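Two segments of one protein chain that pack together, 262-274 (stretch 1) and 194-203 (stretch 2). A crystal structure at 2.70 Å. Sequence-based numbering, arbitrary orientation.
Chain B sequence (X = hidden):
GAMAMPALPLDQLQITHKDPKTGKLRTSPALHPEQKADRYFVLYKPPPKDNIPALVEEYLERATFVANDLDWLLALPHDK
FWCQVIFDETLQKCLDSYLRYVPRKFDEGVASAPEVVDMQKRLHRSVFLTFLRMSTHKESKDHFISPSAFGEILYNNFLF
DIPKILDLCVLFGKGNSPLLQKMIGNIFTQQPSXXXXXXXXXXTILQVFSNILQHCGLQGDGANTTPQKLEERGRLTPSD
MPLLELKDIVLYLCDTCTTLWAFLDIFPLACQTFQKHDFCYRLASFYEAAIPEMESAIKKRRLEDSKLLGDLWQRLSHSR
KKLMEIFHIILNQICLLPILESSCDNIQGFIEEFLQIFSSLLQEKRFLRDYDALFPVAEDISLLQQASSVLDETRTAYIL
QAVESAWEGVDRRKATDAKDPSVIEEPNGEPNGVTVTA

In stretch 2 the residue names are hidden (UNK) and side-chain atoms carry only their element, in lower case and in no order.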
ATOM      1  N   ALA B 262       5.038 -12.877   0.959  1.00 72.01           N
ATOM      2  CA  ALA B 262       4.979 -11.800   1.941  1.00 67.00           C
ATOM      3  C   ALA B 262       3.774 -11.963   2.852  1.00 61.27           C
ATOM      4  O   ALA B 262       3.865 -11.742   4.066  1.00 70.31           O
ATOM      5  CB  ALA B 262       4.939 -10.445   1.238  1.00 61.21           C
ATOM      6  N   PHE B 263       2.636 -12.361   2.285  1.00 66.12           N
ATOM      7  CA  PHE B 263       1.458 -12.575   3.112  1.00 65.50           C
ATOM      8  C   PHE B 263       1.712 -13.654   4.151  1.00 65.25           C
ATOM      9  O   PHE B 263       1.353 -13.491   5.320  1.00 62.60           O
ATOM     10  CB  PHE B 263       0.255 -12.944   2.250  1.00 67.05           C
ATOM     11  CG  PHE B 263      -0.947 -13.334   3.048  1.00 67.63           C
ATOM     12  CD1 PHE B 263      -1.436 -12.494   4.034  1.00 52.50           C
ATOM     13  CD2 PHE B 263      -1.581 -14.545   2.826  1.00 70.10           C
ATOM     14  CE1 PHE B 263      -2.544 -12.848   4.776  1.00 64.41           C
ATOM     15  CE2 PHE B 263      -2.690 -14.909   3.563  1.00 66.98           C
ATOM     16  CZ  PHE B 263      -3.172 -14.059   4.543  1.00 78.22           C
ATOM     17  N   LEU B 264       2.336 -14.762   3.748  1.00 77.53           N
ATOM     18  CA  LEU B 264       2.570 -15.834   4.712  1.00 69.07           C
ATOM     19  C   LEU B 264       3.698 -15.503   5.675  1.00 68.10           C
ATOM     20  O   LEU B 264       3.753 -16.080   6.768  1.00 75.20           O
ATOM     21  CB  LEU B 264       2.861 -17.149   3.990  1.00 58.48           C
ATOM     22  CG  LEU B 264       1.632 -17.722   3.280  1.00 53.22           C
ATOM     23  CD1 LEU B 264       1.990 -18.998   2.547  1.00 53.25           C
ATOM     24  CD2 LEU B 264       0.483 -17.958   4.257  1.00 41.16           C
ATOM     25  N   ASP B 265       4.593 -14.592   5.291  1.00 68.26           N
ATOM     26  CA  ASP B 265       5.635 -14.133   6.202  1.00 64.54           C
ATOM     27  C   ASP B 265       5.041 -13.262   7.298  1.00 67.43           C
ATOM     28  O   ASP B 265       5.464 -13.334   8.457  1.00 84.73           O
ATOM     29  CB  ASP B 265       6.711 -13.374   5.418  1.00 66.58           C
ATOM     30  CG  ASP B 265       7.780 -12.757   6.313  1.00 78.01           C
ATOM     31  OD1 ASP B 265       8.533 -13.514   6.969  1.00 63.76           O
ATOM     32  OD2 ASP B 265       7.881 -11.511   6.341  1.00 80.79           O
ATOM     33  N   ILE B 266       4.041 -12.450   6.953  1.00 66.43           N
ATOM     34  CA  ILE B 266       3.384 -11.636   7.971  1.00 69.10           C
ATOM     35  C   ILE B 266       2.436 -12.477   8.817  1.00 57.98           C
ATOM     36  O   ILE B 266       2.410 -12.343  10.046  1.00 76.53           O
ATOM     37  CB  ILE B 266       2.652 -10.447   7.327  1.00 70.89           C
ATOM     38  CG1 ILE B 266       3.661  -9.514   6.657  1.00 69.39           C
ATOM     39  CG2 ILE B 266       1.845  -9.698   8.379  1.00 57.78           C
ATOM     40  CD1 ILE B 266       4.595  -8.832   7.637  1.00 65.13           C
ATOM     41  N   PHE B 267       1.658 -13.359   8.188  1.00 52.43           N
ATOM     42  CA  PHE B 267       0.553 -14.067   8.840  1.00 58.82           C
ATOM     43  C   PHE B 267       0.622 -15.562   8.549  1.00 66.12           C
ATOM     44  O   PHE B 267      -0.188 -16.092   7.778  1.00 74.01           O
ATOM     45  CB  PHE B 267      -0.788 -13.500   8.373  1.00 48.87           C
ATOM     46  CG  PHE B 267      -1.961 -13.999   9.150  1.00 62.93           C
ATOM     47  CD1 PHE B 267      -2.067 -13.738  10.511  1.00 68.89           C
ATOM     48  CD2 PHE B 267      -2.967 -14.716   8.524  1.00 63.09           C
ATOM     49  CE1 PHE B 267      -3.159 -14.190  11.241  1.00 67.87           C
ATOM     50  CE2 PHE B 267      -4.061 -15.172   9.247  1.00 78.85           C
ATOM     51  CZ  PHE B 267      -4.157 -14.909  10.608  1.00 76.68           C
ATOM     52  N   PRO B 268       1.559 -16.282   9.175  1.00 67.55           N
ATOM     53  CA  PRO B 268       1.692 -17.722   8.897  1.00 64.31           C
ATOM     54  C   PRO B 268       0.517 -18.574   9.359  1.00 69.43           C
ATOM     55  O   PRO B 268       0.435 -19.736   8.943  1.00 78.72           O
ATOM     56  CB  PRO B 268       2.967 -18.106   9.653  1.00 58.05           C
ATOM     57  CG  PRO B 268       3.083 -17.084  10.727  1.00 61.49           C
ATOM     58  CD  PRO B 268       2.578 -15.811  10.126  1.00 67.69           C
ATOM     59  N   LEU B 269      -0.386 -18.058  10.199  1.00 61.86           N
ATOM     60  CA  LEU B 269      -1.570 -18.827  10.582  1.00 72.09           C
ATOM     61  C   LEU B 269      -2.450 -19.186   9.388  1.00 83.86           C
ATOM     62  O   LEU B 269      -3.326 -20.050   9.518  1.00 82.74           O
ATOM     63  CB  LEU B 269      -2.408 -18.054  11.605  1.00 60.33           C
ATOM     64  CG  LEU B 269      -1.983 -18.080  13.072  1.00 62.28           C
ATOM     65  CD1 LEU B 269      -2.825 -17.102  13.853  1.00 84.02           C
ATOM     66  CD2 LEU B 269      -2.109 -19.468  13.669  1.00 61.66           C
ATOM     67  N   ALA B 270      -2.241 -18.545   8.237  1.00 77.52           N
ATOM     68  CA  ALA B 270      -3.055 -18.813   7.061  1.00 65.61           C
ATOM     69  C   ALA B 270      -2.702 -20.138   6.405  1.00 76.29           C
ATOM     70  O   ALA B 270      -3.506 -20.663   5.623  1.00 85.52           O
ATOM     71  CB  ALA B 270      -2.891 -17.669   6.061  1.00 47.07           C
ATOM     72  N   CYS B 271      -1.537 -20.706   6.751  1.00 75.75           N
ATOM     73  CA  CYS B 271      -0.935 -21.788   5.970  1.00 67.73           C
ATOM     74  C   CYS B 271      -1.835 -23.011   5.893  1.00 71.09           C
ATOM     75  O   CYS B 271      -1.929 -23.654   4.839  1.00 74.35           O
ATOM     76  CB  CYS B 271       0.417 -22.180   6.568  1.00 45.08           C
ATOM     77  SG  CYS B 271       1.752 -21.022   6.308  1.00 69.92           S
ATOM     78  N   GLN B 272      -2.478 -23.370   7.005  1.00 67.81           N
ATOM     79  CA  GLN B 272      -3.352 -24.535   6.977  1.00 68.48           C
ATOM     80  C   GLN B 272      -4.487 -24.331   5.989  1.00 70.14           C
ATOM     81  O   GLN B 272      -4.810 -25.238   5.210  1.00 78.25           O
ATOM     82  CB  GLN B 272      -3.889 -24.836   8.373  1.00 63.10           C
ATOM     83  CG  GLN B 272      -4.732 -26.099   8.429  1.00 76.81           C
ATOM     84  CD  GLN B 272      -3.966 -27.356   8.026  1.00 94.01           C
ATOM     85  OE1 GLN B 272      -4.093 -27.841   6.899  1.00100.53           O
ATOM     86  NE2 GLN B 272      -3.176 -27.891   8.954  1.00103.29           N
ATOM     87  N   THR B 273      -5.083 -23.136   5.978  1.00 66.78           N
ATOM     88  CA  THR B 273      -6.064 -22.821   4.945  1.00 67.07           C
ATOM     89  C   THR B 273      -5.502 -23.112   3.561  1.00 67.53           C
ATOM     90  O   THR B 273      -6.180 -23.718   2.724  1.00 67.02           O
ATOM     91  CB  THR B 273      -6.500 -21.359   5.058  1.00 65.00           C
ATOM     92  OG1 THR B 273      -6.832 -21.070   6.422  1.00 74.67           O
ATOM     93  CG2 THR B 273      -7.704 -21.088   4.168  1.00 48.38           C
ATOM     94  N   PHE B 274      -4.242 -22.730   3.322  1.00 63.28           N
ATOM     95  CA  PHE B 274      -3.590 -23.043   2.054  1.00 52.98           C
ATOM     96  C   PHE B 274      -3.472 -24.549   1.856  1.00 53.98           C
ATOM     97  O   PHE B 274      -3.817 -25.079   0.794  1.00 57.88           O
ATOM     98  CB  PHE B 274      -2.205 -22.400   1.994  1.00 53.80           C
ATOM     99  CG  PHE B 274      -2.203 -20.986   1.488  1.00 62.65           C
ATOM    100  CD1 PHE B 274      -2.579 -19.939   2.314  1.00 68.11           C
ATOM    101  CD2 PHE B 274      -1.793 -20.700   0.200  1.00 61.61           C
ATOM    102  CE1 PHE B 274      -2.564 -18.634   1.857  1.00 63.67           C
ATOM    103  CE2 PHE B 274      -1.781 -19.392  -0.266  1.00 69.11           C
ATOM    104  CZ  PHE B 274      -2.166 -18.358   0.565  1.00 53.65           C
ATOM    105  N   UNK B 194     -12.626 -13.885   7.584  1.00 69.39           N
ATOM    106  CA  UNK B 194     -11.596 -13.678   6.574  1.00 75.28           C
ATOM    107  C   UNK B 194     -10.913 -14.992   6.208  1.00 87.09           C
ATOM    108  O   UNK B 194     -10.581 -15.218   5.036  1.00101.32           O
ATOM    109  c   UNK B 194     -11.746  -9.206   8.172  1.00 74.09           C
ATOM    110  o   UNK B 194     -12.674  -7.403   6.926  1.00 69.71           O
ATOM    111  c   UNK B 194     -12.174  -8.679   6.977  1.00 75.46           C
ATOM    112  c   UNK B 194     -11.585 -10.689   5.856  1.00 73.88           C
ATOM    113  c   UNK B 194     -10.584 -12.647   7.070  1.00 65.30           C
ATOM    114  c   UNK B 194     -11.230 -10.484   8.199  1.00 74.83           C
ATOM    115  c   UNK B 194     -11.135 -11.244   7.041  1.00 69.21           C
ATOM    116  c   UNK B 194     -12.098  -9.416   5.819  1.00 80.47           C
ATOM    117  N   UNK B 195     -10.708 -15.873   7.195  1.00 68.63           N
ATOM    118  CA  UNK B 195     -10.270 -17.239   6.919  1.00 70.95           C
ATOM    119  C   UNK B 195     -11.101 -17.860   5.800  1.00 80.10           C
ATOM    120  O   UNK B 195     -10.570 -18.290   4.766  1.00 78.36           O
ATOM    121  c   UNK B 195      -9.560 -17.428  10.485  1.00 65.26           C
ATOM    122  c   UNK B 195     -10.377 -18.089   8.188  1.00 61.54           C
ATOM    123  c   UNK B 195      -7.263 -17.562  11.104  1.00 68.98           C
ATOM    124  c   UNK B 195      -7.955 -18.195   8.909  1.00 59.19           C
ATOM    125  c   UNK B 195      -9.273 -17.891   9.210  1.00 65.04           C
ATOM    126  c   UNK B 195      -6.952 -18.028   9.847  1.00 65.83           C
ATOM    127  o   UNK B 195      -6.274 -17.396  12.045  1.00 73.40           O
ATOM    128  c   UNK B 195      -8.566 -17.260  11.427  1.00 68.86           C
ATOM    129  N   UNK B 196     -12.424 -17.891   5.993  1.00 78.73           N
ATOM    130  CA  UNK B 196     -13.328 -18.361   4.948  1.00 80.31           C
ATOM    131  C   UNK B 196     -13.106 -17.605   3.648  1.00 74.91           C
ATOM    132  O   UNK B 196     -13.000 -18.212   2.577  1.00 72.27           O
ATOM    133  c   UNK B 196     -14.785 -18.229   5.405  1.00 72.40           C
ATOM    134  o   UNK B 196     -14.939 -18.616   6.757  1.00 83.34           O
ATOM    135  N   UNK B 197     -13.031 -16.273   3.729  1.00 77.35           N
ATOM    136  CA  UNK B 197     -12.692 -15.481   2.554  1.00 79.95           C
ATOM    137  C   UNK B 197     -11.455 -16.055   1.879  1.00 72.42           C
ATOM    138  O   UNK B 197     -11.486 -16.442   0.701  1.00 72.11           O
ATOM    139  o   UNK B 197     -14.842 -13.792   3.027  1.00 84.51           O
ATOM    140  c   UNK B 197     -12.469 -14.022   2.951  1.00 80.20           C
ATOM    141  c   UNK B 197     -13.741 -13.202   2.909  1.00 84.87           C
ATOM    142  o   UNK B 197     -13.633 -11.966   2.748  1.00 89.81           O
ATOM    143  N   UNK B 198     -10.373 -16.179   2.651  1.00 69.53           N
ATOM    144  CA  UNK B 198      -9.156 -16.810   2.158  1.00 74.30           C
ATOM    145  C   UNK B 198      -9.463 -18.152   1.517  1.00 78.34           C
ATOM    146  O   UNK B 198      -9.055 -18.423   0.381  1.00 83.43           O
ATOM    147  c   UNK B 198      -8.170 -16.983   3.310  1.00 67.46           C
ATOM    148  c   UNK B 198      -5.925 -17.569   4.167  1.00 51.56           C
ATOM    149  c   UNK B 198      -6.203 -16.647   1.861  1.00 56.08           C
ATOM    150  c   UNK B 198      -6.803 -17.525   2.934  1.00 53.53           C
ATOM    151  N   UNK B 199     -10.212 -18.996   2.231  1.00 72.00           N
ATOM    152  CA  UNK B 199     -10.646 -20.272   1.682  1.00 68.74           C
ATOM    153  C   UNK B 199     -11.223 -20.092   0.283  1.00 71.72           C
ATOM    154  O   UNK B 199     -10.693 -20.627  -0.697  1.00 84.13           O
ATOM    155  o   UNK B 199     -11.315 -22.891   1.370  1.00 81.24           O
ATOM    156  c   UNK B 199     -11.962 -22.345   2.288  1.00 78.14           C
ATOM    157  c   UNK B 199     -11.670 -20.902   2.625  1.00 75.91           C
ATOM    158  o   UNK B 199     -12.844 -22.932   2.945  1.00 75.68           O
ATOM    159  N   UNK B 200     -12.279 -19.284   0.165  1.00 61.95           N
ATOM    160  CA  UNK B 200     -12.948 -19.138  -1.121  1.00 66.07           C
ATOM    161  C   UNK B 200     -12.024 -18.549  -2.175  1.00 69.98           C
ATOM    162  O   UNK B 200     -12.230 -18.781  -3.374  1.00 63.02           O
ATOM    163  o   UNK B 200     -16.766 -17.646   1.529  1.00123.72           O
ATOM    164  c   UNK B 200     -15.125 -18.701   0.161  1.00 91.40           C
ATOM    165  o   UNK B 200     -16.599 -16.983  -0.559  1.00122.97           O
ATOM    166  c   UNK B 200     -16.246 -17.709   0.394  1.00111.44           C
ATOM    167  c   UNK B 200     -14.199 -18.272  -0.967  1.00 81.77           C
ATOM    168  N   UNK B 201     -10.996 -17.814  -1.750  1.00 66.67           N
ATOM    169  CA  UNK B 201     -10.081 -17.191  -2.694  1.00 63.35           C
ATOM    170  C   UNK B 201      -9.034 -18.172  -3.202  1.00 69.47           C
ATOM    171  O   UNK B 201      -8.498 -17.985  -4.302  1.00 67.51           O
ATOM    172  c   UNK B 201      -9.423 -15.984  -2.033  1.00 65.95           C
ATOM    173  o   UNK B 201     -10.450 -15.109  -1.553  1.00 78.80           O
ATOM    174  c   UNK B 201      -8.526 -15.236  -3.009  1.00 61.53           C
ATOM    175  N   UNK B 202      -8.749 -19.228  -2.440  1.00 71.11           N
ATOM    176  CA  UNK B 202      -7.683 -20.142  -2.841  1.00 72.62           C
ATOM    177  C   UNK B 202      -7.908 -20.782  -4.205  1.00 75.40           C
ATOM    178  O   UNK B 202      -6.939 -20.854  -4.979  1.00 82.20           O
ATOM    179  c   UNK B 202      -6.529 -20.742  -0.668  1.00 90.36           C
ATOM    180  c   UNK B 202      -5.128 -20.632  -1.208  1.00 82.89           C
ATOM    181  c   UNK B 202      -7.480 -21.213  -1.765  1.00 77.74           C
ATOM    182  c   UNK B 202      -6.559 -21.694   0.485  1.00106.64           C
ATOM    183  N   UNK B 203      -9.107 -21.258  -4.567  1.00 70.83           N
ATOM    184  CA  UNK B 203      -9.278 -21.787  -5.930  1.00 71.70           C
ATOM    185  C   UNK B 203      -8.876 -20.803  -7.017  1.00 76.88           C
ATOM    186  O   UNK B 203      -8.277 -21.217  -8.019  1.00 74.14           O
ATOM    187  c   UNK B 203     -10.770 -22.132  -5.983  1.00 64.99           C
ATOM    188  c   UNK B 203     -10.295 -21.518  -3.733  1.00 74.91           C
ATOM    189  c   UNK B 203     -11.133 -22.420  -4.584  1.00 68.67           C
TER

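Position 194 carries one carbon followed by a six-carbon ring bearing one oxygen. Its CB stays 7.3 Å from Phe267 CE2, the ring lies farther off still, and the side chain makes no contact with stretch 1; the oxygen is hydrogen-bonded elsewhere in the structure. It is Tyr194.

Position 195 has the same eight atoms, again a ring of six carbons tipped by an oxygen. Although its CA-to-CB bond points sideways, the far end reaches stretch 1, placing the oxygen at the edge of the Phe267 ring. This is Tyr195; its OH lies 3.6 Å from Phe267 CZ and 3.9 Å from Leu269 CD1.

Position 196 holds one carbon and one oxygen, and its CA-to-CB bond points away from stretch 1: Ser196. Position 197 has two carbons, the second carrying two oxygens, also without a contact. Such a short carboxylate fits Asp197.

At 198 four carbons fork at the second, with no polar atom. The CA-to-CB bond points toward stretch 1, and the carbons meet Phe263, Ala270, Thr273 and Phe274. The fork beyond CB identifies Leu198, whose CD2 approaches Ala270 CB to 3.6 Å and the edge of the Phe263 ring, at CE2, to 4.2 Å, while its CD1 is 4.1 Å from Phe274 CE1.

Position 199 again shows two carbons with two oxygens on the second. Its CB is 4.3 Å from Thr273 CG2, and both oxygens have hydrogen-bonding partners outside the two stretches. This is Asp199. Position 200 extends the pattern to three carbons before the two oxygens and makes no contact, as expected of an exposed Glu200.

At 201 one carbon carries an oxygen and a second carbon. The residue is Thr201, and its OG1 donates a hydrogen bond of 2.8 Å to Asp197 O, one turn back along its own helix.

Position 202 repeats the four-carbon fork, with CA-to-CB toward stretch 1, in contact with Thr273 and Phe274. It is Leu202. Its CD2 sits over one face of the Phe274 ring, 3.8 Å from the centroid, in a CH-pi contact, and its CD1 closes to 3.0 Å on Thr273 O, a tight approach. At 203 three carbons close a ring onto the backbone N, which defines Pro203; without an N-H, it cannot bond to the preceding turn, where the helix is kinked.

The contact buries 429 Å² and contains no hydrogen bond between the stretches, so it rests on packing. Thr273 is a knob in the hole formed by Tyr195, Leu198, Asp199 and Leu202. Around it, the two leucines meet Phe274, Leu198 also packs against Ala270 and Phe263, and Tyr195 extends the contact to Phe267 and Leu269.

Stretch 2, residues 194-203: YYSDLDETLP
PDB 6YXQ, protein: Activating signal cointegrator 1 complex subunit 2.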